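Local coordinates for Ribose/Galactose Isomerase (Vibrio parahaemolyticus, PDB 3ONO) that interconverts ribose 5-phosphate and ribulose 5-phosphate, as a member of the LacAB/RpiB family of sugar-phosphate isomerases, at the interface of chains A and B. Sequence-based numbering; all coordinates share one arbitrary frame. Chains: chain A/B, Ribose/Galactose Isomerase.

The interface of chains A and B. Residues chain A 76, 78, 81, 94, 96, 116; chain B 78, 81, 93-94, 96.
A:Gln78 lies flat over the ring of B:Tyr94, and A:Tyr94 receives B:Gln78 in the same way across the two-fold axis of this pair of LacAB/RpiB-family subunits, which probably form the family's usual dimer. In one half, the amide of A:Gln78 and the ring of B:Tyr94 are 18° from parallel, with A:Gln78 NE2 over the ring centre and A:Gln78 CD 3.5 Å from B:Tyr94 CD2. That same amide pairs with the tyrosine's own backbone. A:Gln78 OE1 takes B:Tyr94 N on a lone pair at 2.9 Å. A:Gln78 NE2 gives a hydrogen to B:Tyr94 O at 2.8 Å. Two bonds and a stack therefore fix the rotation of the amide. The glutamine gets there by bending at chi2 (-92°), which turns its end group across the ring. On the tyrosine, CG sits between the backbone N and the carbonyl carbon (chi1 68°), folding the ring back under the amide that binds its main chain. At the far end, B:Tyr94 OH donates to A:Thr76 O at 2.6 Å; this carbonyl oxygen lies in the ring plane, at the edge. A:Thr76 OG1 in turn accepts from A:Gln78 N, tying the start of helix 78-85 to the loop that holds the phenol.

On the two-fold axis, between the two halves, apolar tips pack closely too. A:Leu81 CD2 and B:Leu81 CD2 meet tip to tip at 3.6 Å, while A:Leu81 CD1 reaches the B:Tyr94 ring edge in plane. A:Leu96 CD1 likewise touches B:Leu96 CD1 at 3.6 Å. It also brushes B:Tyr94 CE1 at 3.9 Å. The thin margin lies away from the axis, where B:Gly93 hides 6 Å² and A:Ala116 barely any surface.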
# COMPACT_ATOMS: atom_id res chain seq x y z
N THR A 76 -11.04 7.77 5.65
CA THR A 76 -9.95 6.84 5.93
C THR A 76 -10.46 5.47 6.36
O THR A 76 -9.67 4.54 6.48
CB THR A 76 -9.05 7.36 7.07
OG1 THR A 76 -9.82 7.43 8.27
CG2 THR A 76 -8.52 8.76 6.75
N GLN A 78 -11.45 4.86 9.34
CA GLN A 78 -11.22 4.73 10.79
C GLN A 78 -12.46 5.02 11.64
O GLN A 78 -12.82 4.23 12.51
CB GLN A 78 -10.08 5.65 11.25
CG GLN A 78 -8.74 5.39 10.51
CD GLN A 78 -7.86 4.40 11.25
OE1 GLN A 78 -8.37 3.44 11.85
NE2 GLN A 78 -6.53 4.60 11.19
N LEU A 81 -15.05 2.29 11.19
CA LEU A 81 -14.60 1.02 11.77
C LEU A 81 -14.72 1.03 13.29
O LEU A 81 -15.18 0.05 13.92
CB LEU A 81 -13.14 0.82 11.35
CG LEU A 81 -12.09 -0.05 12.01
CD1 LEU A 81 -10.83 0.14 11.18
CD2 LEU A 81 -11.80 0.32 13.44
N TYR A 94 -10.91 -3.53 8.81
CA TYR A 94 -10.54 -2.58 7.75
C TYR A 94 -10.43 -3.35 6.44
O TYR A 94 -10.22 -4.56 6.43
CB TYR A 94 -9.22 -1.85 8.07
CG TYR A 94 -7.97 -2.71 8.05
CD1 TYR A 94 -7.38 -3.09 6.84
CD2 TYR A 94 -7.38 -3.16 9.24
CE1 TYR A 94 -6.23 -3.91 6.80
CE2 TYR A 94 -6.21 -3.97 9.20
CZ TYR A 94 -5.66 -4.33 7.99
OH TYR A 94 -4.54 -5.14 7.95
N LEU A 96 -8.55 -2.39 2.76
CA LEU A 96 -7.89 -1.40 1.92
C LEU A 96 -7.45 -1.93 0.57
O LEU A 96 -7.23 -1.17 -0.37
CB LEU A 96 -6.68 -0.83 2.67
CG LEU A 96 -7.04 -0.17 4.00
CD1 LEU A 96 -5.77 0.33 4.66
CD2 LEU A 96 -8.03 0.97 3.81
N ALA A 116 -11.65 2.77 2.86
CA ALA A 116 -11.22 4.17 2.78
C ALA A 116 -11.60 4.69 1.40
O ALA A 116 -11.10 4.18 0.38
CB ALA A 116 -9.71 4.26 2.99
N GLN B 78 -6.11 -6.89 12.54
CA GLN B 78 -7.58 -6.90 12.63
C GLN B 78 -8.11 -7.40 13.99
O GLN B 78 -8.94 -6.74 14.61
CB GLN B 78 -8.19 -7.75 11.52
CG GLN B 78 -7.80 -7.30 10.09
CD GLN B 78 -8.80 -6.32 9.50
OE1 GLN B 78 -9.35 -5.48 10.23
NE2 GLN B 78 -9.02 -6.39 8.18
N LEU B 81 -7.35 -4.87 16.72
CA LEU B 81 -8.12 -3.64 16.54
C LEU B 81 -9.57 -3.83 16.98
O LEU B 81 -10.17 -2.98 17.66
CB LEU B 81 -8.05 -3.26 15.05
CG LEU B 81 -9.00 -2.38 14.27
CD1 LEU B 81 -8.46 -2.36 12.85
CD2 LEU B 81 -10.42 -2.88 14.25
N GLY B 93 -7.26 2.85 16.20
CA GLY B 93 -7.26 2.88 14.73
C GLY B 93 -6.32 1.83 14.13
O GLY B 93 -5.47 1.30 14.82
N TYR B 94 -6.47 1.53 12.84
CA TYR B 94 -5.44 0.74 12.16
C TYR B 94 -4.25 1.66 11.85
O TYR B 94 -4.40 2.88 11.78
CB TYR B 94 -5.97 0.09 10.86
CG TYR B 94 -6.31 1.07 9.74
CD1 TYR B 94 -5.29 1.63 8.95
CD2 TYR B 94 -7.63 1.43 9.46
CE1 TYR B 94 -5.58 2.55 7.92
CE2 TYR B 94 -7.93 2.34 8.41
CZ TYR B 94 -6.90 2.88 7.66
OH TYR B 94 -7.18 3.79 6.66
N LEU B 96 -1.01 1.29 9.15
CA LEU B 96 -0.25 0.46 8.22
C LEU B 96 0.92 1.18 7.57
O LEU B 96 1.85 0.55 7.08
CB LEU B 96 -1.19 -0.08 7.14
CG LEU B 96 -2.35 -0.91 7.70
CD1 LEU B 96 -3.23 -1.37 6.55
CD2 LEU B 96 -1.85 -2.11 8.50